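Local coordinates for Cd1 (PDB 7D39), which binds flavin mononucleotide and, as a flavone reductase of gut bacteria, probably reduces the carbon-carbon double bond of flavones and flavonols to start their breakdown, at residues V33-H45 and D68-A80. Numbering follows the deposited sequence.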
ATOM      1  N   VAL A  33     -11.837 -19.132  -0.324  1.00 32.54           N
ATOM      2  CA  VAL A  33     -11.962 -17.751   0.117  1.00 32.31           C
ATOM      3  C   VAL A  33     -11.975 -17.689   1.632  1.00 28.09           C
ATOM      4  O   VAL A  33     -12.373 -18.632   2.322  1.00 31.30           O
ATOM      5  CB  VAL A  33     -13.221 -17.059  -0.453  1.00 28.62           C
ATOM      6  CG1 VAL A  33     -13.069 -16.849  -1.939  1.00 26.80           C
ATOM      7  CG2 VAL A  33     -14.474 -17.873  -0.130  1.00 27.09           C
ATOM      8  N   GLU A  34     -11.528 -16.549   2.138  1.00 28.40           N
ATOM      9  CA  GLU A  34     -11.530 -16.247   3.554  1.00 26.69           C
ATOM     10  C   GLU A  34     -11.773 -14.752   3.713  1.00 26.16           C
ATOM     11  O   GLU A  34     -11.370 -13.946   2.866  1.00 25.63           O
ATOM     12  CB  GLU A  34     -10.203 -16.671   4.199  1.00 24.79           C
ATOM     13  CG  GLU A  34     -10.108 -16.410   5.698  1.00 32.93           C
ATOM     14  CD  GLU A  34      -8.805 -16.942   6.302  1.00 46.75           C
ATOM     15  OE1 GLU A  34      -7.903 -17.351   5.535  1.00 43.65           O
ATOM     16  OE2 GLU A  34      -8.691 -16.948   7.547  1.00 50.19           O
ATOM     17  N   PHE A  35     -12.425 -14.383   4.809  1.00 24.56           N
ATOM     18  CA  PHE A  35     -12.819 -13.001   5.049  1.00 22.73           C
ATOM     19  C   PHE A  35     -12.317 -12.564   6.413  1.00 25.56           C
ATOM     20  O   PHE A  35     -12.449 -13.307   7.390  1.00 24.49           O
ATOM     21  CB  PHE A  35     -14.342 -12.866   4.961  1.00 23.29           C
ATOM     22  CG  PHE A  35     -14.861 -11.505   5.296  1.00 23.69           C
ATOM     23  CD1 PHE A  35     -14.482 -10.396   4.561  1.00 23.33           C
ATOM     24  CD2 PHE A  35     -15.756 -11.341   6.336  1.00 22.19           C
ATOM     25  CE1 PHE A  35     -14.973  -9.138   4.885  1.00 22.22           C
ATOM     26  CE2 PHE A  35     -16.257 -10.100   6.647  1.00 21.64           C
ATOM     27  CZ  PHE A  35     -15.867  -8.999   5.926  1.00 21.11           C
ATOM     28  N   ILE A  36     -11.735 -11.367   6.478  1.00 21.55           N
ATOM     29  CA  ILE A  36     -11.301 -10.768   7.737  1.00 23.36           C
ATOM     30  C   ILE A  36     -11.952  -9.394   7.873  1.00 23.96           C
ATOM     31  O   ILE A  36     -11.821  -8.542   6.985  1.00 22.89           O
ATOM     32  CB  ILE A  36      -9.768 -10.663   7.837  1.00 20.91           C
ATOM     33  CG1 ILE A  36      -9.160 -12.049   8.042  1.00 21.58           C
ATOM     34  CG2 ILE A  36      -9.369  -9.770   8.991  1.00 20.41           C
ATOM     35  CD1 ILE A  36      -7.619 -12.035   8.105  1.00 21.49           C
ATOM     36  N   GLN A  37     -12.659  -9.187   8.980  1.00 25.67           N
ATOM     37  CA  GLN A  37     -13.278  -7.911   9.314  1.00 20.81           C
ATOM     38  C   GLN A  37     -12.362  -7.194  10.305  1.00 22.00           C
ATOM     39  O   GLN A  37     -12.142  -7.688  11.410  1.00 26.18           O
ATOM     40  CB  GLN A  37     -14.671  -8.148   9.907  1.00 20.53           C
ATOM     41  CG  GLN A  37     -15.763  -7.201   9.402  1.00 20.14           C
ATOM     42  CD  GLN A  37     -15.524  -5.776   9.827  1.00 24.11           C
ATOM     43  OE1 GLN A  37     -15.024  -5.525  10.925  1.00 24.96           O
ATOM     44  NE2 GLN A  37     -15.866  -4.831   8.960  1.00 19.26           N
ATOM     45  N   LEU A  38     -11.810  -6.041   9.911  1.00 23.63           N
ATOM     46  CA  LEU A  38     -10.763  -5.431  10.735  1.00 21.76           C
ATOM     47  C   LEU A  38     -11.270  -4.889  12.070  1.00 19.36           C
ATOM     48  O   LEU A  38     -10.454  -4.701  12.981  1.00 21.60           O
ATOM     49  CB  LEU A  38     -10.060  -4.303   9.979  1.00 19.33           C
ATOM     50  CG  LEU A  38      -9.220  -4.695   8.756  1.00 20.46           C
ATOM     51  CD1 LEU A  38      -8.595  -3.472   8.077  1.00 17.94           C
ATOM     52  CD2 LEU A  38      -8.149  -5.710   9.149  1.00 18.69           C
ATOM     53  N   GLN A  39     -12.570  -4.605  12.200  1.00 18.74           N
ATOM     54  CA  GLN A  39     -13.095  -4.174  13.486  1.00 22.39           C
ATOM     55  C   GLN A  39     -12.964  -5.256  14.560  1.00 26.69           C
ATOM     56  O   GLN A  39     -13.036  -4.938  15.746  1.00 23.33           O
ATOM     57  CB  GLN A  39     -14.569  -3.758  13.384  1.00 26.49           C
ATOM     58  CG  GLN A  39     -14.897  -2.677  12.333  1.00 28.89           C
ATOM     59  CD  GLN A  39     -13.999  -1.458  12.424  1.00 29.25           C
ATOM     60  OE1 GLN A  39     -13.635  -1.030  13.507  1.00 24.22           O
ATOM     61  NE2 GLN A  39     -13.625  -0.901  11.275  1.00 29.47           N
ATOM     62  N   ASN A  40     -12.796  -6.524  14.181  1.00 22.81           N
ATOM     63  CA  ASN A  40     -12.568  -7.584  15.159  1.00 26.09           C
ATOM     64  C   ASN A  40     -11.138  -7.618  15.666  1.00 25.38           C
ATOM     65  O   ASN A  40     -10.836  -8.422  16.548  1.00 28.42           O
ATOM     66  CB  ASN A  40     -12.896  -8.963  14.571  1.00 24.35           C
ATOM     67  CG  ASN A  40     -14.355  -9.129  14.265  1.00 30.01           C
ATOM     68  OD1 ASN A  40     -15.201  -8.569  14.947  1.00 31.76           O
ATOM     69  ND2 ASN A  40     -14.664  -9.897  13.230  1.00 30.95           N
ATOM     70  N   LEU A  41     -10.253  -6.796  15.120  1.00 24.66           N
ATOM     71  CA  LEU A  41      -8.824  -6.874  15.393  1.00 26.67           C
ATOM     72  C   LEU A  41      -8.394  -5.676  16.227  1.00 28.39           C
ATOM     73  O   LEU A  41      -8.989  -4.596  16.144  1.00 30.47           O
ATOM     74  CB  LEU A  41      -8.014  -6.916  14.090  1.00 29.74           C
ATOM     75  CG  LEU A  41      -7.576  -8.227  13.429  1.00 32.62           C
ATOM     76  CD1 LEU A  41      -8.588  -9.324  13.564  1.00 27.61           C
ATOM     77  CD2 LEU A  41      -7.255  -7.985  11.943  1.00 22.95           C
ATOM     78  N   HIS A  42      -7.379  -5.881  17.054  1.00 25.84           N
ATOM     79  CA  HIS A  42      -6.767  -4.793  17.802  1.00 21.64           C
ATOM     80  C   HIS A  42      -5.413  -4.522  17.170  1.00 24.38           C
ATOM     81  O   HIS A  42      -4.519  -5.377  17.200  1.00 28.32           O
ATOM     82  CB  HIS A  42      -6.625  -5.113  19.287  1.00 30.45           C
ATOM     83  CG  HIS A  42      -5.865  -4.065  20.036  1.00 44.89           C
ATOM     84  ND1 HIS A  42      -4.659  -4.319  20.654  1.00 53.77           N
ATOM     85  CD2 HIS A  42      -6.116  -2.748  20.224  1.00 45.16           C
ATOM     86  CE1 HIS A  42      -4.213  -3.207  21.212  1.00 47.39           C
ATOM     87  NE2 HIS A  42      -5.074  -2.238  20.958  1.00 45.70           N
ATOM     88  N   ILE A  43      -5.267  -3.337  16.591  1.00 18.51           N
ATOM     89  CA  ILE A  43      -4.046  -2.947  15.909  1.00 25.04           C
ATOM     90  C   ILE A  43      -3.652  -1.565  16.411  1.00 28.20           C
ATOM     91  O   ILE A  43      -4.418  -0.606  16.265  1.00 26.58           O
ATOM     92  CB  ILE A  43      -4.226  -2.963  14.380  1.00 28.92           C
ATOM     93  CG1 ILE A  43      -4.525  -4.385  13.921  1.00 21.62           C
ATOM     94  CG2 ILE A  43      -2.988  -2.481  13.681  1.00 25.95           C
ATOM     95  CD1 ILE A  43      -4.977  -4.465  12.519  1.00 24.31           C
ATOM     96  N   GLU A  44      -2.468  -1.471  17.013  1.00 26.11           N
ATOM     97  CA  GLU A  44      -1.945  -0.218  17.547  1.00 19.30           C
ATOM     98  C   GLU A  44      -1.244   0.585  16.460  1.00 23.63           C
ATOM     99  O   GLU A  44      -0.738   0.028  15.480  1.00 17.62           O
ATOM    100  CB  GLU A  44      -0.943  -0.484  18.673  1.00 22.85           C
ATOM    101  CG  GLU A  44      -1.512  -1.173  19.891  1.00 33.47           C
ATOM    102  CD  GLU A  44      -2.119  -0.200  20.865  1.00 54.46           C
ATOM    103  OE1 GLU A  44      -3.341  -0.278  21.113  1.00 63.51           O
ATOM    104  OE2 GLU A  44      -1.372   0.656  21.380  1.00 63.39           O
ATOM    105  N   HIS A  45      -1.195   1.904  16.660  1.00 20.49           N
ATOM    106  CA  HIS A  45      -0.483   2.781  15.739  1.00 17.35           C
ATOM    107  C   HIS A  45       1.013   2.479  15.745  1.00 25.21           C
ATOM    108  O   HIS A  45       1.589   2.077  16.758  1.00 28.47           O
ATOM    109  CB  HIS A  45      -0.687   4.256  16.121  1.00 17.02           C
ATOM    110  CG  HIS A  45      -2.096   4.743  15.968  1.00 16.82           C
ATOM    111  ND1 HIS A  45      -2.563   5.313  14.808  1.00 24.90           N
ATOM    112  CD2 HIS A  45      -3.135   4.752  16.834  1.00 16.91           C
ATOM    113  CE1 HIS A  45      -3.834   5.640  14.959  1.00 18.82           C
ATOM    114  NE2 HIS A  45      -4.204   5.313  16.179  1.00 20.65           N
ATOM    115  N   ASP A  68      -0.540  -5.301  17.252  1.00 19.60           N
ATOM    116  CA  ASP A  68      -0.837  -6.342  18.287  1.00 39.40           C
ATOM    117  C   ASP A  68      -1.521  -7.624  17.780  1.00 33.32           C
ATOM    118  O   ASP A  68      -1.046  -8.721  18.036  1.00 24.97           O
ATOM    119  CB  ASP A  68      -1.699  -5.768  19.393  1.00 40.40           C
ATOM    120  CG  ASP A  68      -1.289  -6.281  20.759  1.00 56.28           C
ATOM    121  OD1 ASP A  68      -0.103  -6.645  20.920  1.00 53.95           O
ATOM    122  OD2 ASP A  68      -2.148  -6.315  21.667  1.00 66.69           O
ATOM    123  N   ASP A  69      -2.651  -7.476  17.089  1.00 30.43           N
ATOM    124  CA  ASP A  69      -3.121  -8.477  16.133  1.00 20.50           C
ATOM    125  C   ASP A  69      -2.489  -8.306  14.759  1.00 21.94           C
ATOM    126  O   ASP A  69      -2.846  -9.034  13.828  1.00 22.74           O
ATOM    127  CB  ASP A  69      -4.638  -8.407  15.971  1.00 24.95           C
ATOM    128  CG  ASP A  69      -5.384  -8.981  17.159  1.00 30.05           C
ATOM    129  OD1 ASP A  69      -4.867  -9.941  17.767  1.00 28.33           O
ATOM    130  OD2 ASP A  69      -6.486  -8.468  17.475  1.00 32.53           O
ATOM    131  N   PHE A  70      -1.575  -7.351  14.605  1.00 19.79           N
ATOM    132  CA  PHE A  70      -0.981  -7.119  13.297  1.00 21.08           C
ATOM    133  C   PHE A  70      -0.228  -8.353  12.808  1.00 27.22           C
ATOM    134  O   PHE A  70      -0.382  -8.766  11.654  1.00 28.23           O
ATOM    135  CB  PHE A  70      -0.067  -5.892  13.341  1.00 19.16           C
ATOM    136  CG  PHE A  70       0.498  -5.528  12.010  1.00 19.27           C
ATOM    137  CD1 PHE A  70      -0.263  -4.838  11.095  1.00 20.01           C
ATOM    138  CD2 PHE A  70       1.782  -5.919  11.658  1.00 19.29           C
ATOM    139  CE1 PHE A  70       0.244  -4.517   9.840  1.00 27.19           C
ATOM    140  CE2 PHE A  70       2.303  -5.603  10.419  1.00 27.12           C
ATOM    141  CZ  PHE A  70       1.533  -4.895   9.506  1.00 23.61           C
ATOM    142  N   ASP A  71       0.591  -8.961  13.672  1.00 25.69           N
ATOM    143  CA  ASP A  71       1.338 -10.140  13.247  1.00 26.47           C
ATOM    144  C   ASP A  71       0.396 -11.232  12.761  1.00 21.60           C
ATOM    145  O   ASP A  71       0.648 -11.862  11.731  1.00 21.87           O
ATOM    146  CB  ASP A  71       2.227 -10.657  14.384  1.00 24.12           C
ATOM    147  CG  ASP A  71       3.463  -9.794  14.597  1.00 30.90           C
ATOM    148  OD1 ASP A  71       3.841  -9.046  13.674  1.00 32.63           O
ATOM    149  OD2 ASP A  71       4.063  -9.870  15.684  1.00 44.79           O
ATOM    150  N   TRP A  72      -0.697 -11.465  13.487  1.00 21.70           N
ATOM    151  CA  TRP A  72      -1.707 -12.406  13.013  1.00 26.82           C
ATOM    152  C   TRP A  72      -2.225 -12.004  11.635  1.00 23.98           C
ATOM    153  O   TRP A  72      -2.252 -12.816  10.704  1.00 25.61           O
ATOM    154  CB  TRP A  72      -2.845 -12.487  14.024  1.00 30.23           C
ATOM    155  CG  TRP A  72      -3.957 -13.410  13.637  1.00 33.63           C
ATOM    156  CD1 TRP A  72      -4.057 -14.752  13.913  1.00 26.93           C
ATOM    157  CD2 TRP A  72      -5.142 -13.063  12.911  1.00 27.87           C
ATOM    158  NE1 TRP A  72      -5.227 -15.254  13.395  1.00 25.17           N
ATOM    159  CE2 TRP A  72      -5.915 -14.242  12.781  1.00 29.51           C
ATOM    160  CE3 TRP A  72      -5.625 -11.875  12.361  1.00 23.90           C
ATOM    161  CZ2 TRP A  72      -7.138 -14.263  12.120  1.00 23.33           C
ATOM    162  CZ3 TRP A  72      -6.848 -11.901  11.692  1.00 27.08           C
ATOM    163  CH2 TRP A  72      -7.591 -13.085  11.589  1.00 27.69           C
ATOM    164  N   LEU A  73      -2.636 -10.745  11.487  1.00 25.11           N
ATOM    165  CA  LEU A  73      -3.127 -10.283  10.189  1.00 26.01           C
ATOM    166  C   LEU A  73      -2.092 -10.520   9.094  1.00 26.03           C
ATOM    167  O   LEU A  73      -2.412 -11.018   8.009  1.00 28.32           O
ATOM    168  CB  LEU A  73      -3.488  -8.793  10.267  1.00 19.89           C
ATOM    169  CG  LEU A  73      -4.008  -8.085   9.009  1.00 19.56           C
ATOM    170  CD1 LEU A  73      -5.236  -8.787   8.466  1.00 19.85           C
ATOM    171  CD2 LEU A  73      -4.301  -6.602   9.286  1.00 18.93           C
ATOM    172  N   LEU A  74      -0.839 -10.172   9.371  1.00 24.40           N
ATOM    173  CA  LEU A  74       0.210 -10.327   8.378  1.00 24.46           C
ATOM    174  C   LEU A  74       0.387 -11.786   7.976  1.00 24.82           C
ATOM    175  O   LEU A  74       0.516 -12.094   6.784  1.00 26.20           O
ATOM    176  CB  LEU A  74       1.515  -9.741   8.924  1.00 25.97           C
ATOM    177  CG  LEU A  74       2.509  -9.376   7.842  1.00 30.97           C
ATOM    178  CD1 LEU A  74       1.801  -8.462   6.885  1.00 26.74           C
ATOM    179  CD2 LEU A  74       3.729  -8.698   8.438  1.00 34.66           C
ATOM    180  N   ASP A  75       0.407 -12.700   8.953  1.00 22.54           N
ATOM    181  CA  ASP A  75       0.495 -14.119   8.621  1.00 26.37           C
ATOM    182  C   ASP A  75      -0.617 -14.518   7.662  1.00 27.08           C
ATOM    183  O   ASP A  75      -0.386 -15.272   6.713  1.00 25.34           O
ATOM    184  CB  ASP A  75       0.429 -14.997   9.877  1.00 33.60           C
ATOM    185  CG  ASP A  75       1.639 -14.851  10.774  1.00 58.31           C
ATOM    186  OD1 ASP A  75       2.786 -14.888  10.277  1.00 70.37           O
ATOM    187  OD2 ASP A  75       1.443 -14.709  12.000  1.00 71.77           O
ATOM    188  N   LYS A  76      -1.835 -14.027   7.899  1.00 23.00           N
ATOM    189  CA  LYS A  76      -2.946 -14.388   7.020  1.00 23.77           C
ATOM    190  C   LYS A  76      -2.714 -13.858   5.617  1.00 28.11           C
ATOM    191  O   LYS A  76      -2.955 -14.561   4.630  1.00 29.78           O
ATOM    192  CB  LYS A  76      -4.275 -13.853   7.563  1.00 22.55           C
ATOM    193  CG  LYS A  76      -4.664 -14.301   8.973  1.00 29.77           C
ATOM    194  CD  LYS A  76      -4.868 -15.803   9.085  1.00 33.68           C
ATOM    195  CE  LYS A  76      -5.957 -16.288   8.175  1.00 35.83           C
ATOM    196  NZ  LYS A  76      -6.342 -17.682   8.526  1.00 36.48           N
HETATM  197  N   MSE A  77      -2.254 -12.619   5.503  1.00 22.16           N
HETATM  198  CA  MSE A  77      -2.029 -12.054   4.191  1.00 24.12           C
HETATM  199  C   MSE A  77      -0.927 -12.816   3.459  1.00 24.51           C
HETATM  200  O   MSE A  77      -1.010 -13.010   2.254  1.00 24.54           O
HETATM  201  CB  MSE A  77      -1.686 -10.581   4.298  1.00 21.36           C
HETATM  202  CG  MSE A  77      -2.811  -9.765   4.881  1.00 26.11           C
HETATM  203 SE   MSE A  77      -2.292  -7.918   5.304  1.00 36.16          SE
HETATM  204  CE  MSE A  77      -2.655  -7.070   3.571  1.00 27.17           C
ATOM    205  N   LEU A  78       0.088 -13.274   4.198  1.00 29.56           N
ATOM    206  CA  LEU A  78       1.195 -13.994   3.571  1.00 34.78           C
ATOM    207  C   LEU A  78       0.772 -15.371   3.083  1.00 28.25           C
ATOM    208  O   LEU A  78       1.346 -15.885   2.120  1.00 34.76           O
ATOM    209  CB  LEU A  78       2.373 -14.119   4.548  1.00 32.48           C
ATOM    210  CG  LEU A  78       3.216 -12.868   4.843  1.00 30.45           C
ATOM    211  CD1 LEU A  78       4.159 -13.113   6.002  1.00 27.61           C
ATOM    212  CD2 LEU A  78       4.005 -12.452   3.610  1.00 39.64           C
ATOM    213  N   ASP A  79      -0.209 -15.991   3.736  1.00 27.00           N
ATOM    214  CA  ASP A  79      -0.702 -17.288   3.297  1.00 31.68           C
ATOM    215  C   ASP A  79      -1.615 -17.202   2.084  1.00 33.86           C
ATOM    216  O   ASP A  79      -1.924 -18.243   1.500  1.00 40.51           O
ATOM    217  CB  ASP A  79      -1.462 -17.995   4.423  1.00 35.66           C
ATOM    218  CG  ASP A  79      -0.544 -18.670   5.429  1.00 48.32           C
ATOM    219  OD1 ASP A  79       0.644 -18.916   5.110  1.00 45.45           O
ATOM    220  OD2 ASP A  79      -1.029 -18.962   6.547  1.00 54.69           O
ATOM    221  N   ALA A  80      -2.068 -16.013   1.709  1.00 35.44           N
ATOM    222  CA  ALA A  80      -2.990 -15.850   0.591  1.00 34.23           C
ATOM    223  C   ALA A  80      -2.226 -15.672  -0.714  1.00 33.26           C
ATOM    224  O   ALA A  80      -1.164 -15.049  -0.751  1.00 35.37           O
ATOM    225  CB  ALA A  80      -3.906 -14.645   0.812  1.00 28.22           C
TER
HETATM  226  O   HOH W   1      -4.785 -16.764   4.443  1.00 37.99           O
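Asp68 OD2 meets the edge of the His42 ring in its plane, 3.4 Å from ND1, a weak bond suited to a solvent-exposed place, where both groups are polar. Asp69 grips the backbone of the same residue more firmly, once with its carboxylate and once with its own amide. Its OD2 accepts from His42 N at 2.8 Å in a nearly straight bond (175°), met on the anti side of the carboxylate, while its own N donates to His42 O, also at 2.8 Å. With CG beside the backbone N (chi1 -74°), the carboxylate reaches back to the loop, and a short acid suits this reach. A leucine here would probably leave His42 N without its carboxylate mate, so that one backbone bond alone would tie the two at this point. Phe70, an apolar ring for a buried position, touches Ile43 CG2 obliquely. At Trp72, the wide indole spans Ile36 CD1, 3.6 Å from CH2, and Leu41 CD1, 3.6 Å from CZ3, while Lys76 CG lies over one face. Leu73 uses both branches: CD1 touches Ile36 and Leu41, whereas CD2 meets Leu38 CD2 at 4.0 Å and Ile43 CD1 at 3.9 Å; a forked aliphatic chain serves this buried spot well. Lys76, bent at chi2 and chi3, joins an apolar stem, packed on Ile36 CD1, to a charged NZ that forms a salt bridge of doubtful length with Glu34. In this flavodoxin-like fold, helix 70-79 runs nearly antiparallel (157°) to residues 33-37 of edge strand 32-37, which pairs with strand 2-7, while helix 96-109 packs against Leu74 and Leu78.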